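Local coordinates for histone-lysine N-methyltransferase SETMAR (Homo sapiens, PDB 3F2K), which joins a histone H3 methyltransferase to a DNA-binding mariner transposase domain, the part described here, and acts in DNA double-strand break repair and replication fork restart, at residues A[11-15]-A[217-223]; A[83-87]-A[107-112]; A[96-102]-A[134-140]. Where two conformers were deposited one is given. Numbering follows the deposited sequence.

The catalytic domain of a mariner transposase has an RNase H-like fold, and these three contacts illustrate how chemistry follows position in such a fold. Interaction 1 lies towards the periphery, about 21 Å from the chain centre, and joins the first helix to the turn that ends the last one, through an arginine that bonds two backbone oxygens, close backbone packing at a glycine, and a phenylalanine laid beside the turn. Interactions 2 and 3 share helix 98-115, with centres about 17 Å apart. Interaction 2 is buried, mixing apolar packing with a lysine-histidine hydrogen bond, and presses the helix on edge strand 83-89. Interaction 3, partly buried, uses the start of that helix, hydroxyl groups and stacked rings beside the magnesium site.

Interaction 1: residues A[11-15]-A[217-223]; sequences KNRRF and CVDCNGS
This is a helix-to-turn contact between the two ends of the transposase domain: helix 8-27, through residues 11-15, meets the Schellman motif that closes helix 202-219. The helix ends with Gly222 N bonding to Cys217 O at 2.9 Å and Asn221 N to Val218 O at 3.0 Å. Asn221, at phi/psi 56/34, is the C-prime residue, and Cys220 to Ser223 form a type I' turn. Gly222 (95/-3) lies against the first helix, its CA 4.1 Å from Phe15 CA and 3.3 Å from Lys11 O in a CA-H...O contact; a CB there would clash with that oxygen. Phe15 (chi1 t) lays its ring beside the turn, CE1 3.7 Å from Val218 CG1, with Asn221 CA at the ring edge. Lys11 CD reaches Ser223 OG at 3.3 Å, while its NZ pairs with Glu8. Arg14 (chi1 m), also salt-bridged to Asp160, bonds the last two carbonyls of the turn: NE donates to Gly222 O at 2.9 Å and NH2 to Ser223 O at 3.0 Å.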
# COMPACT_ATOMS: atom_id res chain seq x y z
N LYS A 11 13.89 -15.32 4.48
CA LYS A 11 14.36 -15.28 3.07
C LYS A 11 13.66 -16.32 2.22
O LYS A 11 13.31 -16.07 1.05
CB LYS A 11 15.87 -15.53 3.02
CG LYS A 11 16.66 -14.33 3.59
CD LYS A 11 18.18 -14.47 3.33
CE LYS A 11 18.76 -15.60 4.14
NZ LYS A 11 20.28 -15.54 4.03
N ASN A 12 13.50 -17.51 2.80
CA ASN A 12 12.74 -18.57 2.09
C ASN A 12 11.32 -18.15 1.73
O ASN A 12 10.91 -18.34 0.60
CB ASN A 12 12.75 -19.87 2.91
CG ASN A 12 14.14 -20.49 2.97
OD1 ASN A 12 15.06 -20.04 2.28
ND2 ASN A 12 14.30 -21.49 3.83
N ARG A 13 10.59 -17.59 2.70
CA ARG A 13 9.25 -17.07 2.41
C ARG A 13 9.24 -16.00 1.32
O ARG A 13 8.36 -16.00 0.45
CB ARG A 13 8.67 -16.46 3.69
CG ARG A 13 7.20 -16.06 3.53
CD ARG A 13 6.28 -17.28 3.33
NE ARG A 13 4.88 -16.82 3.26
CZ ARG A 13 4.02 -17.23 2.34
NH1 ARG A 13 4.40 -18.14 1.46
NH2 ARG A 13 2.78 -16.75 2.32
N ARG A 14 10.18 -15.05 1.39
CA ARG A 14 10.33 -14.00 0.35
C ARG A 14 10.59 -14.63 -1.00
O ARG A 14 9.94 -14.22 -2.00
CB ARG A 14 11.45 -12.98 0.66
CG ARG A 14 11.15 -12.14 1.92
CD ARG A 14 12.38 -11.34 2.40
NE ARG A 14 13.08 -10.68 1.29
CZ ARG A 14 12.82 -9.46 0.82
NH1 ARG A 14 11.74 -8.74 1.25
NH2 ARG A 14 13.58 -9.00 -0.18
N PHE A 15 11.46 -15.63 -1.03
CA PHE A 15 11.83 -16.24 -2.31
C PHE A 15 10.60 -16.97 -2.86
O PHE A 15 10.29 -16.81 -4.02
CB PHE A 15 12.99 -17.20 -2.14
CG PHE A 15 13.44 -17.88 -3.42
CD1 PHE A 15 14.62 -17.49 -4.03
CD2 PHE A 15 12.69 -18.93 -3.98
CE1 PHE A 15 15.06 -18.08 -5.23
CE2 PHE A 15 13.10 -19.55 -5.19
CZ PHE A 15 14.31 -19.16 -5.80
N CYS A 217 14.45 -10.28 -6.00
CA CYS A 217 14.34 -11.05 -4.76
C CYS A 217 14.72 -12.50 -5.03
O CYS A 217 15.58 -13.06 -4.32
CB CYS A 217 12.94 -10.92 -4.13
SG CYS A 217 12.79 -11.94 -2.60
N VAL A 218 14.21 -13.05 -6.14
CA VAL A 218 14.59 -14.42 -6.53
C VAL A 218 16.13 -14.49 -6.81
O VAL A 218 16.83 -15.47 -6.36
CB VAL A 218 13.75 -14.89 -7.74
CG1 VAL A 218 14.32 -16.22 -8.34
CG2 VAL A 218 12.23 -15.13 -7.30
N ASP A 219 16.63 -13.47 -7.51
CA ASP A 219 18.06 -13.43 -7.91
C ASP A 219 18.99 -13.43 -6.69
O ASP A 219 20.12 -13.96 -6.75
CB ASP A 219 18.38 -12.25 -8.81
CG ASP A 219 17.77 -12.37 -10.22
OD1 ASP A 219 17.48 -13.49 -10.68
OD2 ASP A 219 17.60 -11.31 -10.86
N CYS A 220 18.53 -12.80 -5.61
CA CYS A 220 19.27 -12.69 -4.35
C CYS A 220 18.86 -13.78 -3.33
O CYS A 220 19.16 -13.68 -2.15
CB CYS A 220 19.01 -11.30 -3.77
SG CYS A 220 19.65 -9.96 -4.78
N ASN A 221 18.22 -14.83 -3.82
CA ASN A 221 17.83 -16.01 -3.02
C ASN A 221 16.96 -15.64 -1.80
O ASN A 221 17.02 -16.30 -0.75
CB ASN A 221 19.10 -16.85 -2.61
CG ASN A 221 19.98 -17.13 -3.79
OD1 ASN A 221 21.13 -16.65 -3.89
ND2 ASN A 221 19.41 -17.81 -4.75
N GLY A 222 16.14 -14.61 -1.95
CA GLY A 222 15.20 -14.29 -0.91
C GLY A 222 15.76 -13.22 0.00
O GLY A 222 15.02 -12.72 0.83
N SER A 223 17.01 -12.76 -0.22
CA SER A 223 17.56 -11.65 0.58
C SER A 223 16.98 -10.32 0.10
O SER A 223 16.24 -10.28 -0.86
CB SER A 223 19.14 -11.58 0.55
OG SER A 223 19.64 -12.86 0.91

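Interaction 2: residues A[83-87]-A[107-112]; sequences GLIHY and EMNQKL
The 107-112 segment of helix 98-115 runs roughly antiparallel to strand segment 83-87, at 146° between N-to-C directions, with the axes 7.2 Å apart at closest approach. Glu107 comes first, its OE2 3.3 Å from His86 CE1. Next, Met108, a selenomethionine, sits with its CA 5.4 Å from His86 CA and its N over one face of the imidazole; its CG meets Ile85 CG2 at 3.6 Å, and the same CG2 lies 3.4 Å from Met108 O. One turn on, the extended Lys111 (chi1 m, the rest t) runs its CD to 3.5 Å from Ile85 O and donates from NZ to His86 ND1 at 2.9 Å. His86 (chi1 t) bonds through NE2 to Glu104, so both ring nitrogens are engaged by the helix. Leu112 ends the segment, its CD1 3.7 Å from Ile85 CD1. Ile85 (phi/psi -104/-56) and His86 (-159/144) both face Trp78 of the adjoining strand. They form a classic beta bulge on the edge strand of the mixed sheet, covered by a helix as in the RNase H-like fold of DDE transposases.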
# COMPACT_ATOMS: atom_id res chain seq x y z
N GLY A 83 -4.60 4.66 -10.54
CA GLY A 83 -4.54 5.86 -9.75
C GLY A 83 -4.89 5.77 -8.28
O GLY A 83 -5.07 4.63 -7.73
N LEU A 84 -4.96 6.97 -7.68
CA LEU A 84 -5.31 7.13 -6.26
C LEU A 84 -6.79 6.71 -6.10
O LEU A 84 -7.64 7.16 -6.88
CB LEU A 84 -5.16 8.60 -5.85
CG LEU A 84 -5.54 8.90 -4.40
CD1 LEU A 84 -4.69 8.09 -3.45
CD2 LEU A 84 -5.39 10.45 -4.14
N ILE A 85 -7.05 5.90 -5.07
CA ILE A 85 -8.42 5.43 -4.75
C ILE A 85 -8.96 6.20 -3.51
O ILE A 85 -10.07 6.84 -3.56
CB ILE A 85 -8.54 3.88 -4.59
CG1 ILE A 85 -8.19 3.11 -5.90
CG2 ILE A 85 -10.06 3.47 -4.22
CD1 ILE A 85 -7.92 1.60 -5.69
N HIS A 86 -8.23 6.13 -2.42
CA HIS A 86 -8.76 6.60 -1.11
C HIS A 86 -7.55 6.88 -0.22
O HIS A 86 -6.54 6.14 -0.26
CB HIS A 86 -9.64 5.48 -0.42
CG HIS A 86 -10.17 5.89 0.95
ND1 HIS A 86 -10.89 7.06 1.15
CD2 HIS A 86 -10.10 5.28 2.16
CE1 HIS A 86 -11.23 7.15 2.43
NE2 HIS A 86 -10.78 6.07 3.06
N TYR A 87 -7.66 7.92 0.60
CA TYR A 87 -6.68 8.06 1.72
C TYR A 87 -7.39 8.66 2.92
O TYR A 87 -8.45 9.29 2.78
CB TYR A 87 -5.47 8.93 1.32
CG TYR A 87 -5.80 10.36 0.96
CD1 TYR A 87 -5.83 11.38 1.93
CD2 TYR A 87 -6.05 10.70 -0.35
CE1 TYR A 87 -6.09 12.69 1.57
CE2 TYR A 87 -6.34 12.02 -0.73
CZ TYR A 87 -6.37 12.99 0.22
OH TYR A 87 -6.63 14.26 -0.21
N GLU A 107 -15.24 1.83 2.65
CA GLU A 107 -15.28 3.20 2.07
C GLU A 107 -14.41 3.21 0.81
O GLU A 107 -14.84 3.76 -0.21
CB GLU A 107 -14.76 4.24 3.07
CG GLU A 107 -14.94 5.68 2.58
CD GLU A 107 -14.51 6.74 3.59
OE1 GLU A 107 -14.34 6.42 4.78
OE2 GLU A 107 -14.36 7.92 3.15
N MSE A 108 -13.20 2.65 0.93
CA MSE A 108 -12.28 2.55 -0.25
C MSE A 108 -12.98 1.84 -1.44
O MSE A 108 -12.84 2.29 -2.59
CB MSE A 108 -11.02 1.80 0.09
CG MSE A 108 -10.06 1.56 -1.19
SE MSE A 108 -10.43 0.04 -2.09
CE MSE A 108 -10.24 -1.33 -0.70
N ASN A 109 -13.65 0.72 -1.15
CA ASN A 109 -14.30 -0.02 -2.18
C ASN A 109 -15.42 0.81 -2.87
O ASN A 109 -15.61 0.70 -4.10
CB ASN A 109 -14.82 -1.36 -1.64
CG ASN A 109 -15.36 -2.25 -2.76
OD1 ASN A 109 -14.62 -2.66 -3.65
ND2 ASN A 109 -16.72 -2.49 -2.75
N GLN A 110 -16.13 1.67 -2.10
CA GLN A 110 -17.16 2.47 -2.75
C GLN A 110 -16.49 3.44 -3.76
O GLN A 110 -17.01 3.72 -4.87
CB GLN A 110 -17.99 3.27 -1.76
CG GLN A 110 -18.73 2.37 -0.77
CD GLN A 110 -19.59 3.28 0.14
OE1 GLN A 110 -19.08 4.09 0.91
NE2 GLN A 110 -20.88 3.18 -0.04
N LYS A 111 -15.39 4.01 -3.34
CA LYS A 111 -14.66 4.92 -4.25
C LYS A 111 -14.11 4.23 -5.48
O LYS A 111 -14.12 4.83 -6.57
CB LYS A 111 -13.54 5.66 -3.49
CG LYS A 111 -14.09 6.64 -2.48
CD LYS A 111 -13.02 7.25 -1.66
CE LYS A 111 -13.55 8.31 -0.69
NZ LYS A 111 -12.37 9.13 -0.15
N LEU A 112 -13.61 3.00 -5.32
CA LEU A 112 -13.09 2.21 -6.42
C LEU A 112 -14.23 1.95 -7.40
O LEU A 112 -14.06 2.08 -8.63
CB LEU A 112 -12.56 0.88 -5.88
CG LEU A 112 -12.05 -0.09 -6.93
CD1 LEU A 112 -10.87 0.58 -7.72
CD2 LEU A 112 -11.62 -1.45 -6.36

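Interaction 3: residues A[96-102]-A[134-140]; sequences ITSEKYA and PHVAQPT
Tyr101, Ser98 and Pro134 bury the most surface where the start of helix 98-115 meets the short helical turn and loop of 134-140. Thr97 is the N-cap, its OG1 accepting from Lys100 N at 3.0 Å. Ser98 (chi1 t) points into the opposing loop, with its CA just 3.9 Å from Pro134 CA. Its OG accepts from Thr140 N at 3.2 Å and lies 2.9 Å from both Thr140 OG1 and Pro134 O, a compact polar cluster at the start of helix 140-147. The peptide bond before Pro139 is cis, and the Pro139 ring packs by CG at 4.0 Å from Ala102 CB and by CD at 3.9 Å from Glu99 CG. Pro134 fits its CB 4.2 Å from Tyr101 CB and its CG 4.2 Å from Ile96 CG2. Tyr101 (chi1 t) lays its ring on that of His135 in an offset stack, centroids 4.2 Å apart and planes at 19°. His135 in turn bonds by ND1 to Asp130 O and by NE2 to Glu39; Asp130 and Asp38 bind the magnesium ion, about 5 Å from the His135 side chain, so the contact borders the metal site. Tyr101 also touches Cys37 and Glu39 of strand 34-43 and meets the ring of Trp78 of strand 72-80, joining helix 98-115 to both strands, while Ser98 joins it to helix 140-147.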
# COMPACT_ATOMS: atom_id res chain seq x y z
N ILE A 96 -6.69 2.13 16.00
CA ILE A 96 -6.11 1.42 14.84
C ILE A 96 -6.47 -0.07 15.01
O ILE A 96 -5.66 -0.84 15.52
CB ILE A 96 -4.58 1.60 14.84
CG1 ILE A 96 -4.21 3.08 14.83
CG2 ILE A 96 -3.91 0.76 13.67
CD1 ILE A 96 -2.75 3.29 15.26
N THR A 97 -7.71 -0.44 14.69
CA THR A 97 -8.26 -1.77 14.98
C THR A 97 -8.68 -2.43 13.68
O THR A 97 -8.79 -1.72 12.63
CB THR A 97 -9.53 -1.67 15.87
OG1 THR A 97 -10.53 -0.89 15.19
CG2 THR A 97 -9.25 -0.92 17.20
N SER A 98 -8.92 -3.74 13.73
CA SER A 98 -9.42 -4.44 12.55
C SER A 98 -10.84 -3.94 12.23
O SER A 98 -11.24 -3.95 11.06
CB SER A 98 -9.38 -5.96 12.73
OG SER A 98 -9.61 -6.64 11.49
N GLU A 99 -11.57 -3.48 13.27
CA GLU A 99 -12.91 -2.94 13.08
C GLU A 99 -12.83 -1.67 12.22
O GLU A 99 -13.59 -1.48 11.27
CB GLU A 99 -13.66 -2.68 14.43
CG GLU A 99 -14.10 -3.99 15.09
CD GLU A 99 -13.01 -4.60 16.01
OE1 GLU A 99 -11.87 -4.04 16.15
OE2 GLU A 99 -13.30 -5.59 16.67
N LYS A 100 -11.90 -0.81 12.57
CA LYS A 100 -11.70 0.46 11.86
C LYS A 100 -11.24 0.14 10.42
O LYS A 100 -11.64 0.81 9.48
CB LYS A 100 -10.62 1.27 12.60
CG LYS A 100 -10.11 2.53 11.88
CD LYS A 100 -11.32 3.27 11.40
CE LYS A 100 -11.19 4.74 11.65
NZ LYS A 100 -10.67 5.37 10.39
N TYR A 101 -10.27 -0.76 10.31
CA TYR A 101 -9.70 -1.08 8.96
C TYR A 101 -10.78 -1.68 8.07
O TYR A 101 -10.81 -1.33 6.86
CB TYR A 101 -8.53 -2.01 9.10
CG TYR A 101 -7.69 -2.21 7.90
CD1 TYR A 101 -6.83 -1.19 7.45
CD2 TYR A 101 -7.71 -3.43 7.23
CE1 TYR A 101 -5.98 -1.39 6.40
CE2 TYR A 101 -6.85 -3.66 6.10
CZ TYR A 101 -5.99 -2.61 5.72
OH TYR A 101 -5.13 -2.79 4.62
N ALA A 102 -11.67 -2.51 8.63
CA ALA A 102 -12.83 -3.02 7.85
C ALA A 102 -13.75 -1.90 7.27
O ALA A 102 -14.14 -1.98 6.09
CB ALA A 102 -13.65 -4.10 8.65
N PRO A 134 -4.29 -5.50 12.26
CA PRO A 134 -5.66 -5.27 11.77
C PRO A 134 -5.95 -5.83 10.37
O PRO A 134 -7.14 -6.08 10.03
CB PRO A 134 -5.72 -3.76 11.68
CG PRO A 134 -4.76 -3.29 12.78
CD PRO A 134 -3.59 -4.20 12.50
N HIS A 135 -4.89 -5.97 9.56
CA HIS A 135 -5.02 -6.36 8.15
C HIS A 135 -5.40 -7.80 8.04
O HIS A 135 -5.97 -8.26 7.01
CB HIS A 135 -3.66 -6.16 7.43
CG HIS A 135 -3.27 -4.71 7.23
ND1 HIS A 135 -2.17 -4.34 6.47
CD2 HIS A 135 -3.76 -3.56 7.75
CE1 HIS A 135 -2.05 -3.03 6.48
NE2 HIS A 135 -2.97 -2.52 7.28
N VAL A 136 -5.07 -8.56 9.08
CA VAL A 136 -5.14 -10.01 9.00
C VAL A 136 -6.13 -10.61 10.06
O VAL A 136 -6.18 -11.81 10.20
CB VAL A 136 -3.71 -10.70 9.03
CG1 VAL A 136 -2.85 -10.17 7.80
CG2 VAL A 136 -2.98 -10.47 10.35
N ALA A 137 -6.87 -9.74 10.73
CA ALA A 137 -7.81 -10.16 11.78
C ALA A 137 -9.25 -10.03 11.24
O ALA A 137 -9.45 -9.53 10.14
CB ALA A 137 -7.63 -9.28 12.98
N GLN A 138 -10.20 -10.57 12.00
CA GLN A 138 -11.60 -10.26 11.79
C GLN A 138 -11.85 -8.90 12.50
O GLN A 138 -11.25 -8.61 13.60
CB GLN A 138 -12.45 -11.39 12.40
CG GLN A 138 -12.40 -12.73 11.71
CD GLN A 138 -12.85 -12.72 10.24
OE1 GLN A 138 -13.27 -11.67 9.69
NE2 GLN A 138 -12.78 -13.93 9.59
N PRO A 139 -12.78 -8.09 11.99
CA PRO A 139 -13.64 -8.44 10.86
C PRO A 139 -13.17 -8.00 9.49
O PRO A 139 -13.95 -8.10 8.53
CB PRO A 139 -14.98 -7.74 11.23
CG PRO A 139 -14.52 -6.43 11.80
CD PRO A 139 -13.23 -6.84 12.65
N THR A 140 -11.89 -7.57 9.41
CA THR A 140 -11.26 -7.30 8.10
C THR A 140 -11.39 -8.48 7.13
O THR A 140 -11.74 -8.27 5.95
CB THR A 140 -9.80 -6.82 8.31
OG1 THR A 140 -9.87 -5.51 8.86
CG2 THR A 140 -9.02 -6.75 6.90